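Long-range contact in aldehyde dehydrogenase 12 (PDB 6D97), which catalyses the NAD-dependent oxidation of L-glutamate gamma-semialdehyde to glutamate, the last step of proline catabolism in plants: residues A193-F198 with T270-S275. Residues are numbered along the deposited sequence; the frame is centred on the assembly and turned at random.
Sequences AIITPF and TLFTGS. With NAD (nicotinamide-adenine-dinucleotide), chain E.
Ile195 CG2 meets the Phe272 ring obliquely, 3.7 Å from CD1, while the NAD ribose oxygen O4B and phosphate oxygen O1A lie at the ring's edge, O1A in plane and 3.4 Å from CZ. CG of Phe272 stands anti to its backbone N (chi1 176°), which carries the ring along the sheet toward the cofactor; Val278, Ala279 and Leu282 of helix 276-285 also touch it. Ile195 reaches NAD by both branches: CG2 is 3.2 Å from O4B, and CD1 comes up to adenine at N3A and C2A. Strand 193-196, the middle one of the five-stranded parallel Rossmann sheet, runs parallel to its neighbour 270-273. Three bonds join them: Leu271 N to Ala193 O, Ile195 N to Leu271 O, and Thr273 N to Ile195 O, the last 2.8 Å long with 161° at the hydrogen. On the other sheet face, Ile194 CG2 packs on Leu271 CD1 at 4.0 Å. Just past strand 193-196, Pro197 sets CD 3.2 Å from Thr273 O, at the end of strand 270-273, and near Thr273 CG2. Thr196 O accepts the ribose hydroxyl O3B at 3.1 Å. Ser275 N donates to O1A at 2.8 Å; the residue stands at the N-cap position of helix 276-285, its OG weakly bonded to Val278 N. An alanine in place of Phe272 would probably open a gap beside Ile195 and the ribose, depriving O4B and O1A of their aromatic edge. The helix start would help offset the diphosphate's negative charge, while the apolar face formed by Ile195 and Phe272, at the C-terminal ends of the strands, receives ribose and adenine.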
loop_
_atom_site.group_PDB
_atom_site.type_symbol
_atom_site.label_atom_id
_atom_site.label_comp_id
_atom_site.label_asym_id
_atom_site.label_seq_id
_atom_site.Cartn_x
_atom_site.Cartn_y
_atom_site.Cartn_z
ATOM N N ALA A 193 1.377 -12.015 -25.586
ATOM C CA ALA A 193 1.923 -11.401 -26.786
ATOM C C ALA A 193 2.128 -9.909 -26.563
ATOM O O ALA A 193 1.405 -9.275 -25.788
ATOM C CB ALA A 193 1.012 -11.623 -27.996
ATOM N N ILE A 194 3.132 -9.360 -27.245
ATOM C CA ILE A 194 3.465 -7.941 -27.178
ATOM C C ILE A 194 3.676 -7.428 -28.593
ATOM O O ILE A 194 4.431 -8.022 -29.370
ATOM C CB ILE A 194 4.716 -7.680 -26.323
ATOM C CG1 ILE A 194 4.534 -8.299 -24.946
ATOM C CG2 ILE A 194 4.962 -6.192 -26.179
ATOM C CD1 ILE A 194 5.818 -8.362 -24.152
ATOM N N ILE A 195 3.010 -6.325 -28.924
ATOM C CA ILE A 195 3.037 -5.731 -30.255
ATOM C C ILE A 195 3.284 -4.235 -30.094
ATOM O O ILE A 195 2.482 -3.539 -29.459
ATOM C CB ILE A 195 1.723 -5.988 -31.013
ATOM C CG1 ILE A 195 1.404 -7.487 -31.039
ATOM C CG2 ILE A 195 1.802 -5.422 -32.415
ATOM C CD1 ILE A 195 0.034 -7.811 -31.580
ATOM N N THR A 196 4.383 -3.740 -30.657
ATOM C CA THR A 196 4.815 -2.363 -30.471
ATOM C C THR A 196 5.127 -1.694 -31.803
ATOM O O THR A 196 5.403 -2.373 -32.799
ATOM C CB THR A 196 6.048 -2.292 -29.556
ATOM O OG1 THR A 196 7.210 -2.727 -30.269
ATOM C CG2 THR A 196 5.853 -3.160 -28.334
ATOM N N PRO A 197 5.101 -0.340 -31.851
ATOM C CA PRO A 197 5.195 0.358 -33.140
ATOM C C PRO A 197 6.596 0.828 -33.503
ATOM O O PRO A 197 7.588 0.443 -32.877
ATOM C CB PRO A 197 4.261 1.553 -32.931
ATOM C CG PRO A 197 4.513 1.919 -31.496
ATOM C CD PRO A 197 4.818 0.612 -30.760
ATOM N N PHE A 198 6.674 1.695 -34.514
ATOM C CA PHE A 198 7.961 2.056 -35.094
ATOM C C PHE A 198 8.693 3.129 -34.299
ATOM O O PHE A 198 9.929 3.176 -34.329
ATOM C CB PHE A 198 7.769 2.543 -36.533
ATOM C CG PHE A 198 7.264 3.958 -36.634
ATOM C CD1 PHE A 198 5.905 4.225 -36.592
ATOM C CD2 PHE A 198 8.148 5.021 -36.764
ATOM C CE1 PHE A 198 5.440 5.518 -36.680
ATOM C CE2 PHE A 198 7.686 6.317 -36.850
ATOM C CZ PHE A 198 6.331 6.566 -36.808
ATOM N N THR A 270 -2.613 -9.831 -24.350
ATOM C CA THR A 270 -1.897 -9.210 -25.457
ATOM C C THR A 270 -1.719 -7.735 -25.144
ATOM O O THR A 270 -2.705 -7.020 -24.936
ATOM C CB THR A 270 -2.636 -9.386 -26.787
ATOM O OG1 THR A 270 -2.688 -10.776 -27.129
ATOM C CG2 THR A 270 -1.921 -8.631 -27.895
ATOM N N LEU A 271 -0.469 -7.290 -25.085
ATOM C CA LEU A 271 -0.160 -5.870 -25.004
ATOM C C LEU A 271 -0.021 -5.344 -26.424
ATOM O O LEU A 271 0.835 -5.811 -27.184
ATOM C CB LEU A 271 1.123 -5.627 -24.208
ATOM C CG LEU A 271 1.554 -4.198 -23.842
ATOM C CD1 LEU A 271 2.221 -3.455 -25.003
ATOM C CD2 LEU A 271 0.368 -3.407 -23.313
ATOM N N PHE A 272 -0.861 -4.382 -26.785
ATOM C CA PHE A 272 -0.748 -3.720 -28.073
ATOM C C PHE A 272 -0.467 -2.241 -27.875
ATOM O O PHE A 272 -1.179 -1.560 -27.129
ATOM C CB PHE A 272 -2.007 -3.883 -28.918
ATOM C CG PHE A 272 -1.944 -3.130 -30.212
ATOM C CD1 PHE A 272 -1.266 -3.660 -31.295
ATOM C CD2 PHE A 272 -2.531 -1.881 -30.336
ATOM C CE1 PHE A 272 -1.185 -2.968 -32.480
ATOM C CE2 PHE A 272 -2.457 -1.185 -31.520
ATOM C CZ PHE A 272 -1.782 -1.728 -32.593
ATOM N N THR A 273 0.550 -1.747 -28.573
ATOM C CA THR A 273 0.844 -0.324 -28.644
ATOM C C THR A 273 0.931 0.058 -30.112
ATOM O O THR A 273 1.772 -0.476 -30.842
ATOM C CB THR A 273 2.150 0.012 -27.925
ATOM O OG1 THR A 273 2.086 -0.454 -26.573
ATOM C CG2 THR A 273 2.363 1.509 -27.922
ATOM N N GLY A 274 0.063 0.966 -30.547
ATOM C CA GLY A 274 0.059 1.363 -31.947
ATOM C C GLY A 274 -1.163 2.192 -32.286
ATOM O O GLY A 274 -1.723 2.880 -31.426
ATOM N N SER A 275 -1.576 2.109 -33.549
ATOM C CA SER A 275 -2.677 2.935 -34.029
ATOM C C SER A 275 -3.997 2.541 -33.367
ATOM O O SER A 275 -4.202 1.392 -32.967
ATOM C CB SER A 275 -2.807 2.824 -35.548
ATOM O OG SER A 275 -3.155 1.505 -35.931
HETATM P PA NAD E . 0.152 0.342 -36.057
HETATM O O1A NAD E . -1.237 0.032 -35.412
HETATM O O2A NAD E . 0.251 0.604 -37.479
HETATM O O5B NAD E . 1.216 -0.682 -36.033
HETATM C C5B NAD E . 1.817 -1.033 -34.810
HETATM C C4B NAD E . 2.182 -2.510 -34.700
HETATM O O4B NAD E . 1.050 -3.361 -34.750
HETATM C C3B NAD E . 3.161 -2.959 -35.736
HETATM O O3B NAD E . 4.070 -3.840 -35.199
HETATM C C2B NAD E . 2.298 -3.625 -36.719
HETATM O O2B NAD E . 3.003 -4.568 -37.432
HETATM C C1B NAD E . 1.273 -4.226 -35.832
HETATM N N9A NAD E . 0.004 -4.523 -36.462
HETATM C C8A NAD E . -0.675 -3.792 -37.419
HETATM N N7A NAD E . -1.827 -4.407 -37.706
HETATM C C5A NAD E . -1.945 -5.558 -36.933
HETATM C C6A NAD E . -2.893 -6.555 -36.803
HETATM N N6A NAD E . -4.086 -6.508 -37.601
HETATM N N1A NAD E . -2.703 -7.563 -35.938
HETATM C C2A NAD E . -1.587 -7.636 -35.167
HETATM N N3A NAD E . -0.632 -6.675 -35.266
HETATM C C4A NAD E . -0.784 -5.645 -36.124
HETATM O O3 NAD E . 0.925 1.501 -35.592
HETATM P PN NAD E . 1.328 2.780 -36.445
HETATM O O1N NAD E . 1.893 3.756 -35.351
HETATM O O2N NAD E . 2.433 2.471 -37.412
HETATM O O5D NAD E . 0.177 3.457 -37.139
#